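Local atomic coordinates of putative gamma-glutamylcyclotransferase PH0828 (Pyrococcus horikoshii, PDB entry 1V30), a protein that probably acts as a gamma-glutamylcyclotransferase, an enzyme that cyclises gamma-glutamyl groups to release 5-oxoproline, although its own activity remains unproven. Residues V8-Y13 and E67-I72; K18-H23 and G110-I115; E38-Y43 and R82-S87. One frame throughout, in Å; residues are numbered along the deposited sequence.

Contact 1: residues V8-Y13 and E67-I72; sequences VRIAVY and ETFERI
Phe69 carries most of this contact, chiefly through its ring, and two aliphatic side chains of strand 8-12 meet it from different directions. At the ring edge, near its plane, lies the CG2 methyl of Ile10, 3.9 Å from Phe69 CD1 and 4.0 Å from Phe69 CE1. Val8 also approaches CD1, but obliquely: its CG1 stands 3.9 Å from that atom. The other Val8 branch, CG2, comes to 4.2 Å from Phe69 CB, so the valine touches both the CB of Phe69 and its CD1 corner. Phe69 reaches the strand because its CG is anti to the backbone N (chi1 180°), which extends the ring off the helix. Val8 and Ile10 are two residues apart on an extended strand, both with CB directed toward the helix, whereas Arg9 between them has CB directed away and bonds through NH1 to Lys92 O. Val64 and Leu83 add further apolar contacts to Phe69. The arrangement is that of a helix laid against a sheet: helix 66-72 follows strand 56-64, the antiparallel neighbour of 8-12, and packs on the strand that leads into Tyr13 and the family's Tyr-Gly-Thr-Leu substrate loop, assigned by similarity.

Contact 2: residues K18-H23 and G110-I115; sequences KGKPLH and GDFDEI
Lys20 and Asp113 form the salt bridge that joins the loop 18-23 to the turn before helix 114-123: Lys20 NZ donates to Asp113 OD1 at 2.7 Å. The ammonium meets the oxygen on its syn side, 22° out of the carboxylate plane, and the two side chains cross at about a right angle. Arg116 NH2 makes a second salt bridge to the same OD1, so two cations share one carboxylate oxygen, an arrangement that would probably help keep Asp113 ionised. Lys20 NZ also reaches Lys18 O at 3.3 Å, a weak bond that ties the lysine tip back to its own loop. Asp113 is held in turn by its backbone: Asp113 N donates to Asp111 OD1 at 2.9 Å, with an N-H...O angle of 165°, approaching from above that carboxylate's plane. This is an Asx turn with a capping bond, set in the type I turn Asp111-Glu114 that leads into helix 114-123. Arg17, from the same loop as Lys20, forms a salt bridge through NH1 with the capping oxygen of Asp111, giving that loop a second charged tie to the turn. Beside the ionic pair the contact is packing. Lys20 bends at chi2 (51°), which lays its aliphatic chain beside Phe112; Lys20 CG sits at the ring edge, 3.8 Å from Phe112 CE2, while CE passes 4.1 Å from Phe112 CD2. A methionine in place of Lys20 would probably leave Asp113 OD1 with no cation from loop 18-23, dependent on Arg116. Phe112 also stacks edge-to-face with Phe44 and touches Leu42, and its side chain comes within about 3 Å, nearest atoms, of Gly14 of the substrate loop assigned by similarity.

Contact 3: residues E38-Y43 and R82-S87; sequences EGYQLY and RLVEVS
The phenolic oxygen of Tyr40 is the polar centre of this contact, reached by a water and by Glu97. The water donates to Tyr40 OH at 2.8 Å, lying at the ring edge in its plane, and donates its other hydrogen to Glu85 O at 3.1 Å. It thereby connects the tyrosine to the backbone of 82-87, although Glu85 turns its own CB away. Glu97 OE1, on the neighbouring strand 93-98, is hydrogen-bonded to the same hydroxyl; since the water is a donor to it, the pattern is consistent with Tyr40 OH giving its proton to the carboxylate. Apolar groups flank this polar end. Val84 CG2 approaches from the opposite direction and stops 3.6 Å from Tyr40 OH. Farther back along the ring, Val86 CG1 lies obliquely, 4.1 Å from Tyr40 CE1. Placing CG anti to the carbonyl carbon (chi1 -84°) sends the tyrosine across from its strand to these valines. Strands 40-44 and 81-86 are not paired with each other; 81-86 pairs with 93-98, which in turn bonds to 8-12, and Tyr40 with one water spans the distance. Just before Tyr40 the chain turns a corner at Glu38 and Gly39. Leu57 and Ala50 also touch the ring. The chemistry implies a buried hydroxyl whose hydrogen-bonding capacity is used by a carboxylate and a water; these bonds fix the position of the phenol end and probably the direction of its O-H, while rotation of the ring is left to the flanking side chains.

The three contacts differ in chemistry as they differ in place. Contact 3 is buried and mixes valine packing with a water bridge; contact 1, partly buried, is purely apolar across its segments; contact 2, also partly buried, relies on a charged pair between a loop and a helix start. Contacts 1 and 2 draw on strand 8-12 and the loop after it, contacts 1 and 3 on the consecutive elements 66-72 and 81-86. Contacts 2 and 3 lie on opposite sides of the chain's centre, yet Leu42 CD2 comes 3.5 Å from Phe112 N. Tyr13 of contact 1 touches both: its O lies 3.2 Å from Phe112 CB, its CD2 3.7 Å from Leu42 CD1.

Contact 1: residues V8-Y13 and E67-I72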
loop_
_atom_site.group_PDB
_atom_site.type_symbol
_atom_site.label_atom_id
_atom_site.label_comp_id
_atom_site.label_asym_id
_atom_site.label_seq_id
_atom_site.Cartn_x
_atom_site.Cartn_y
_atom_site.Cartn_z
ATOM N N VAL A 8 13.763 -6.958 4.688
ATOM C CA VAL A 8 12.695 -6.221 5.358
ATOM C C VAL A 8 11.327 -6.655 4.839
ATOM O O VAL A 8 11.138 -6.837 3.636
ATOM C CB VAL A 8 12.834 -4.696 5.128
ATOM C CG1 VAL A 8 11.757 -3.950 5.899
ATOM C CG2 VAL A 8 14.217 -4.227 5.552
ATOM N N ARG A 9 10.376 -6.819 5.751
ATOM C CA ARG A 9 9.025 -7.213 5.375
ATOM C C ARG A 9 8.185 -5.944 5.250
ATOM O O ARG A 9 8.151 -5.130 6.175
ATOM C CB ARG A 9 8.429 -8.135 6.445
ATOM C CG ARG A 9 7.113 -8.785 6.054
ATOM C CD ARG A 9 6.643 -9.776 7.117
ATOM N NE ARG A 9 7.599 -10.861 7.317
ATOM C CZ ARG A 9 8.214 -11.123 8.468
ATOM N NH1 ARG A 9 7.979 -10.381 9.543
ATOM N NH2 ARG A 9 9.074 -12.129 8.541
ATOM N N ILE A 10 7.525 -5.766 4.107
ATOM C CA ILE A 10 6.688 -4.589 3.895
ATOM C C ILE A 10 5.269 -4.976 3.487
ATOM O O ILE A 10 5.049 -6.050 2.915
ATOM C CB ILE A 10 7.275 -3.645 2.806
ATOM C CG1 ILE A 10 7.295 -4.347 1.446
ATOM C CG2 ILE A 10 8.687 -3.208 3.198
ATOM C CD1 ILE A 10 7.787 -3.468 0.312
ATOM N N ALA A 11 4.315 -4.102 3.792
ATOM C CA ALA A 11 2.909 -4.314 3.463
ATOM C C ALA A 11 2.477 -3.104 2.648
ATOM O O ALA A 11 2.435 -1.978 3.160
ATOM C CB ALA A 11 2.083 -4.420 4.733
ATOM N N VAL A 12 2.168 -3.334 1.374
ATOM C CA VAL A 12 1.776 -2.252 0.483
ATOM C C VAL A 12 0.314 -2.337 0.060
ATOM O O VAL A 12 -0.195 -3.410 -0.282
ATOM C CB VAL A 12 2.710 -2.199 -0.754
ATOM C CG1 VAL A 12 4.142 -1.931 -0.292
ATOM C CG2 VAL A 12 2.646 -3.509 -1.542
ATOM N N TYR A 13 -0.358 -1.192 0.102
ATOM C CA TYR A 13 -1.776 -1.100 -0.220
ATOM C C TYR A 13 -2.082 -0.306 -1.477
ATOM O O TYR A 13 -3.213 -0.331 -1.959
ATOM C CB TYR A 13 -2.512 -0.428 0.939
ATOM C CG TYR A 13 -1.950 0.946 1.275
ATOM C CD1 TYR A 13 -0.952 1.100 2.240
ATOM C CD2 TYR A 13 -2.405 2.093 0.614
ATOM C CE1 TYR A 13 -0.427 2.369 2.543
ATOM C CE2 TYR A 13 -1.885 3.360 0.907
ATOM C CZ TYR A 13 -0.902 3.489 1.874
ATOM O OH TYR A 13 -0.440 4.748 2.192
ATOM N N GLU A 67 18.908 -3.055 0.391
ATOM C CA GLU A 67 19.137 -2.114 -0.697
ATOM C C GLU A 67 17.822 -1.709 -1.358
ATOM O O GLU A 67 17.593 -0.531 -1.627
ATOM C CB GLU A 67 20.086 -2.737 -1.726
ATOM C CG GLU A 67 20.964 -1.735 -2.462
ATOM C CD GLU A 67 20.320 -1.189 -3.717
ATOM O OE1 GLU A 67 20.039 -1.992 -4.630
ATOM O OE2 GLU A 67 20.102 0.039 -3.795
ATOM N N THR A 68 16.955 -2.685 -1.608
ATOM C CA THR A 68 15.667 -2.410 -2.231
ATOM C C THR A 68 14.812 -1.516 -1.336
ATOM O O THR A 68 14.225 -0.541 -1.803
ATOM C CB THR A 68 14.902 -3.715 -2.524
ATOM O OG1 THR A 68 15.648 -4.504 -3.461
ATOM C CG2 THR A 68 13.530 -3.412 -3.107
ATOM N N PHE A 69 14.746 -1.841 -0.048
ATOM C CA PHE A 69 13.958 -1.033 0.875
ATOM C C PHE A 69 14.459 0.409 0.918
ATOM O O PHE A 69 13.664 1.348 0.879
ATOM C CB PHE A 69 13.999 -1.607 2.290
ATOM C CG PHE A 69 13.203 -0.802 3.277
ATOM C CD1 PHE A 69 11.822 -0.946 3.358
ATOM C CD2 PHE A 69 13.824 0.152 4.074
ATOM C CE1 PHE A 69 11.071 -0.148 4.217
ATOM C CE2 PHE A 69 13.082 0.956 4.936
ATOM C CZ PHE A 69 11.703 0.805 5.006
ATOM N N GLU A 70 15.773 0.589 1.010
ATOM C CA GLU A 70 16.339 1.932 1.055
ATOM C C GLU A 70 16.031 2.721 -0.215
ATOM O O GLU A 70 15.768 3.925 -0.153
ATOM C CB GLU A 70 17.852 1.871 1.287
ATOM C CG GLU A 70 18.222 1.426 2.696
ATOM C CD GLU A 70 19.718 1.478 2.966
ATOM O OE1 GLU A 70 20.457 2.057 2.144
ATOM O OE2 GLU A 70 20.150 0.946 4.007
ATOM N N ARG A 71 16.058 2.051 -1.366
ATOM C CA ARG A 71 15.763 2.724 -2.626
ATOM C C ARG A 71 14.329 3.234 -2.631
ATOM O O ARG A 71 14.059 4.364 -3.039
ATOM C CB ARG A 71 15.958 1.782 -3.817
ATOM C CG ARG A 71 17.393 1.634 -4.287
ATOM C CD ARG A 71 17.437 1.487 -5.803
ATOM N NE ARG A 71 16.557 0.427 -6.288
ATOM C CZ ARG A 71 16.782 -0.871 -6.119
ATOM N NH1 ARG A 71 17.865 -1.278 -5.474
ATOM N NH2 ARG A 71 15.926 -1.766 -6.595
ATOM N N ILE A 72 13.411 2.388 -2.179
ATOM C CA ILE A 72 12.003 2.755 -2.131
ATOM C C ILE A 72 11.770 3.903 -1.157
ATOM O O ILE A 72 11.052 4.855 -1.463
ATOM C CB ILE A 72 11.135 1.556 -1.696
ATOM C CG1 ILE A 72 11.189 0.463 -2.766
ATOM C CG2 ILE A 72 9.699 2.012 -1.443
ATOM C CD1 ILE A 72 10.460 -0.812 -2.382
#

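Contact 2: residues K18-H23 and G110-I115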
loop_
_atom_site.group_PDB
_atom_site.type_symbol
_atom_site.label_atom_id
_atom_site.label_comp_id
_atom_site.label_asym_id
_atom_site.label_seq_id
_atom_site.Cartn_x
_atom_site.Cartn_y
_atom_site.Cartn_z
ATOM N N LYS A 18 1.145 -4.939 -7.053
ATOM C CA LYS A 18 1.303 -5.499 -8.386
ATOM C C LYS A 18 0.425 -4.768 -9.400
ATOM O O LYS A 18 -0.772 -4.572 -9.175
ATOM C CB LYS A 18 0.932 -6.983 -8.369
ATOM C CG LYS A 18 0.905 -7.627 -9.741
ATOM C CD LYS A 18 0.423 -9.056 -9.644
ATOM C CE LYS A 18 -0.078 -9.556 -10.987
ATOM N NZ LYS A 18 -0.605 -10.939 -10.860
ATOM N N GLY A 19 1.034 -4.367 -10.513
ATOM C CA GLY A 19 0.303 -3.676 -11.560
ATOM C C GLY A 19 0.151 -2.179 -11.362
ATOM O O GLY A 19 -0.288 -1.476 -12.275
ATOM N N LYS A 20 0.505 -1.685 -10.178
ATOM C CA LYS A 20 0.393 -0.259 -9.883
ATOM C C LYS A 20 1.639 0.488 -10.352
ATOM O O LYS A 20 2.676 -0.124 -10.603
ATOM C CB LYS A 20 0.114 -0.056 -8.389
ATOM C CG LYS A 20 -1.348 -0.288 -8.012
ATOM C CD LYS A 20 -1.865 -1.619 -8.527
ATOM C CE LYS A 20 -3.343 -1.812 -8.234
ATOM N NZ LYS A 20 -3.750 -3.164 -8.714
ATOM N N PRO A 21 1.568 1.829 -10.443
ATOM C CA PRO A 21 2.695 2.644 -10.915
ATOM C C PRO A 21 4.134 2.412 -10.472
ATOM O O PRO A 21 5.052 2.583 -11.275
ATOM C CB PRO A 21 2.234 4.071 -10.624
ATOM C CG PRO A 21 0.755 3.977 -10.791
ATOM C CD PRO A 21 0.433 2.692 -10.064
ATOM N N LEU A 22 4.356 2.037 -9.221
ATOM C CA LEU A 22 5.728 1.833 -8.770
ATOM C C LEU A 22 6.080 0.387 -8.467
ATOM O O LEU A 22 7.086 0.113 -7.812
ATOM C CB LEU A 22 6.011 2.697 -7.537
ATOM C CG LEU A 22 6.074 4.203 -7.802
ATOM C CD1 LEU A 22 6.308 4.941 -6.490
ATOM C CD2 LEU A 22 7.193 4.509 -8.793
ATOM N N HIS A 23 5.276 -0.547 -8.962
ATOM C CA HIS A 23 5.555 -1.943 -8.674
ATOM C C HIS A 23 6.896 -2.446 -9.180
ATOM O O HIS A 23 7.437 -3.404 -8.627
ATOM C CB HIS A 23 4.460 -2.855 -9.213
ATOM C CG HIS A 23 4.604 -4.272 -8.754
ATOM N ND1 HIS A 23 4.512 -4.632 -7.427
ATOM C CD2 HIS A 23 4.881 -5.410 -9.433
ATOM C CE1 HIS A 23 4.728 -5.929 -7.308
ATOM N NE2 HIS A 23 4.955 -6.425 -8.512
ATOM N N GLY A 110 -11.614 -0.911 1.066
ATOM C CA GLY A 110 -10.279 -0.916 1.636
ATOM C C GLY A 110 -9.292 -1.574 0.687
ATOM O O GLY A 110 -8.149 -1.841 1.053
ATOM N N ASP A 111 -9.736 -1.821 -0.542
ATOM C CA ASP A 111 -8.920 -2.465 -1.568
ATOM C C ASP A 111 -8.735 -1.510 -2.749
ATOM O O ASP A 111 -9.708 -1.129 -3.401
ATOM C CB ASP A 111 -9.625 -3.748 -2.025
ATOM C CG ASP A 111 -8.809 -4.554 -3.013
ATOM O OD1 ASP A 111 -7.777 -4.060 -3.505
ATOM O OD2 ASP A 111 -9.216 -5.702 -3.311
ATOM N N PHE A 112 -7.485 -1.139 -3.020
ATOM C CA PHE A 112 -7.143 -0.216 -4.105
ATOM C C PHE A 112 -7.630 -0.717 -5.468
ATOM O O PHE A 112 -7.807 0.075 -6.396
ATOM C CB PHE A 112 -5.618 0.002 -4.105
ATOM C CG PHE A 112 -5.141 1.217 -4.880
ATOM C CD1 PHE A 112 -5.860 2.413 -4.890
ATOM C CD2 PHE A 112 -3.905 1.185 -5.517
ATOM C CE1 PHE A 112 -5.343 3.559 -5.516
ATOM C CE2 PHE A 112 -3.385 2.317 -6.140
ATOM C CZ PHE A 112 -4.103 3.504 -6.139
ATOM N N ASP A 113 -7.856 -2.028 -5.592
ATOM C CA ASP A 113 -8.334 -2.587 -6.858
ATOM C C ASP A 113 -9.752 -2.146 -7.190
ATOM O O ASP A 113 -10.224 -2.365 -8.306
ATOM C CB ASP A 113 -8.281 -4.123 -6.851
ATOM C CG ASP A 113 -6.926 -4.671 -7.279
ATOM O OD1 ASP A 113 -6.221 -4.013 -8.073
ATOM O OD2 ASP A 113 -6.572 -5.783 -6.835
ATOM N N GLU A 114 -10.432 -1.529 -6.230
ATOM C CA GLU A 114 -11.790 -1.066 -6.469
ATOM C C GLU A 114 -11.784 -0.090 -7.642
ATOM O O GLU A 114 -12.755 -0.004 -8.393
ATOM C CB GLU A 114 -12.352 -0.383 -5.221
ATOM C CG GLU A 114 -13.864 -0.241 -5.236
ATOM C CD GLU A 114 -14.400 0.408 -3.979
ATOM O OE1 GLU A 114 -14.065 -0.062 -2.870
ATOM O OE2 GLU A 114 -15.163 1.386 -4.102
ATOM N N ILE A 115 -10.680 0.636 -7.807
ATOM C CA ILE A 115 -10.559 1.603 -8.897
ATOM C C ILE A 115 -10.581 0.894 -10.255
ATOM O O ILE A 115 -11.091 1.434 -11.240
ATOM C CB ILE A 115 -9.255 2.435 -8.772
ATOM C CG1 ILE A 115 -9.223 3.163 -7.422
ATOM C CG2 ILE A 115 -9.161 3.437 -9.919
ATOM C CD1 ILE A 115 -10.396 4.097 -7.184
#

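Contact 3: residues E38-Y43 and R82-S87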
loop_
_atom_site.group_PDB
_atom_site.type_symbol
_atom_site.label_atom_id
_atom_site.label_comp_id
_atom_site.label_asym_id
_atom_site.label_seq_id
_atom_site.Cartn_x
_atom_site.Cartn_y
_atom_site.Cartn_z
ATOM N N GLU A 38 -6.183 -4.288 10.074
ATOM C CA GLU A 38 -7.290 -3.671 10.789
ATOM C C GLU A 38 -6.882 -2.292 11.295
ATOM O O GLU A 38 -5.715 -2.059 11.601
ATOM C CB GLU A 38 -7.707 -4.553 11.972
ATOM C CG GLU A 38 -8.420 -5.835 11.572
ATOM C CD GLU A 38 -9.827 -5.583 11.055
ATOM O OE1 GLU A 38 -10.431 -6.517 10.486
ATOM O OE2 GLU A 38 -10.333 -4.453 11.226
ATOM N N GLY A 39 -7.843 -1.377 11.368
ATOM C CA GLY A 39 -7.558 -0.043 11.868
ATOM C C GLY A 39 -7.084 0.977 10.850
ATOM O O GLY A 39 -6.498 1.994 11.219
ATOM N N TYR A 40 -7.332 0.717 9.570
ATOM C CA TYR A 40 -6.926 1.646 8.523
ATOM C C TYR A 40 -8.011 1.881 7.483
ATOM O O TYR A 40 -8.799 0.989 7.173
ATOM C CB TYR A 40 -5.664 1.152 7.806
ATOM C CG TYR A 40 -4.372 1.515 8.500
ATOM C CD1 TYR A 40 -3.807 0.674 9.458
ATOM C CD2 TYR A 40 -3.727 2.716 8.216
ATOM C CE1 TYR A 40 -2.627 1.026 10.119
ATOM C CE2 TYR A 40 -2.552 3.078 8.868
ATOM C CZ TYR A 40 -2.009 2.230 9.818
ATOM O OH TYR A 40 -0.856 2.602 10.467
ATOM N N GLN A 41 -8.035 3.098 6.951
ATOM C CA GLN A 41 -8.978 3.475 5.909
ATOM C C GLN A 41 -8.159 3.862 4.687
ATOM O O GLN A 41 -7.016 4.306 4.814
ATOM C CB GLN A 41 -9.835 4.656 6.352
ATOM C CG GLN A 41 -10.619 4.403 7.622
ATOM C CD GLN A 41 -11.569 5.531 7.930
ATOM O OE1 GLN A 41 -11.243 6.701 7.725
ATOM N NE2 GLN A 41 -12.749 5.192 8.435
ATOM N N LEU A 42 -8.750 3.700 3.509
ATOM C CA LEU A 42 -8.070 4.010 2.258
ATOM C C LEU A 42 -8.795 5.100 1.484
ATOM O O LEU A 42 -10.002 5.009 1.261
ATOM C CB LEU A 42 -7.986 2.748 1.391
ATOM C CG LEU A 42 -7.327 2.871 0.012
ATOM C CD1 LEU A 42 -5.872 3.281 0.159
ATOM C CD2 LEU A 42 -7.426 1.531 -0.717
ATOM N N TYR A 43 -8.050 6.124 1.081
ATOM C CA TYR A 43 -8.587 7.236 0.306
ATOM C C TYR A 43 -7.776 7.359 -0.976
ATOM O O TYR A 43 -6.625 6.919 -1.037
ATOM C CB TYR A 43 -8.491 8.550 1.088
ATOM C CG TYR A 43 -9.383 8.605 2.303
ATOM C CD1 TYR A 43 -9.034 7.940 3.477
ATOM C CD2 TYR A 43 -10.594 9.290 2.266
ATOM C CE1 TYR A 43 -9.873 7.950 4.584
ATOM C CE2 TYR A 43 -11.441 9.307 3.369
ATOM C CZ TYR A 43 -11.072 8.633 4.523
ATOM O OH TYR A 43 -11.912 8.631 5.614
ATOM N N ARG A 82 4.842 8.350 6.203
ATOM C CA ARG A 82 5.819 8.023 7.227
ATOM C C ARG A 82 5.725 6.529 7.516
ATOM O O ARG A 82 4.652 5.930 7.448
ATOM C CB ARG A 82 5.602 8.879 8.484
ATOM C CG ARG A 82 5.998 10.339 8.262
ATOM C CD ARG A 82 5.694 11.220 9.466
ATOM N NE ARG A 82 4.271 11.219 9.784
ATOM C CZ ARG A 82 3.682 12.083 10.606
ATOM N NH1 ARG A 82 4.388 13.036 11.201
ATOM N NH2 ARG A 82 2.383 11.988 10.841
ATOM N N LEU A 83 6.869 5.939 7.826
ATOM C CA LEU A 83 6.986 4.512 8.073
ATOM C C LEU A 83 6.415 4.075 9.415
ATOM O O LEU A 83 6.781 4.610 10.457
ATOM C CB LEU A 83 8.465 4.127 7.992
ATOM C CG LEU A 83 8.842 2.671 7.748
ATOM C CD1 LEU A 83 8.458 2.279 6.324
ATOM C CD2 LEU A 83 10.339 2.499 7.951
ATOM N N VAL A 84 5.509 3.104 9.384
ATOM C CA VAL A 84 4.917 2.572 10.601
ATOM C C VAL A 84 4.996 1.054 10.541
ATOM O O VAL A 84 5.279 0.476 9.488
ATOM C CB VAL A 84 3.433 2.987 10.769
ATOM C CG1 VAL A 84 3.324 4.501 10.842
ATOM C CG2 VAL A 84 2.597 2.446 9.619
ATOM N N GLU A 85 4.762 0.410 11.675
ATOM C CA GLU A 85 4.790 -1.039 11.739
ATOM C C GLU A 85 3.375 -1.555 11.922
ATOM O O GLU A 85 2.584 -0.977 12.665
ATOM C CB GLU A 85 5.679 -1.493 12.896
ATOM C CG GLU A 85 7.155 -1.243 12.625
ATOM C CD GLU A 85 7.973 -1.103 13.890
ATOM O OE1 GLU A 85 7.973 -2.039 14.715
ATOM O OE2 GLU A 85 8.619 -0.048 14.055
ATOM N N VAL A 86 3.059 -2.634 11.214
ATOM C CA VAL A 86 1.747 -3.249 11.303
ATOM C C VAL A 86 1.894 -4.757 11.431
ATOM O O VAL A 86 2.902 -5.339 11.026
ATOM C CB VAL A 86 0.874 -2.947 10.052
ATOM C CG1 VAL A 86 0.637 -1.454 9.931
ATOM C CG2 VAL A 86 1.542 -3.477 8.795
ATOM N N SER A 87 0.887 -5.393 12.013
ATOM C CA SER A 87 0.918 -6.839 12.157
ATOM C C SER A 87 0.292 -7.472 10.919
ATOM O O SER A 87 -0.683 -6.949 10.379
ATOM C CB SER A 87 0.126 -7.270 13.393
ATOM O OG SER A 87 0.741 -6.819 14.587
HETATM O O HOH W 1 0.401 1.180 12.541
#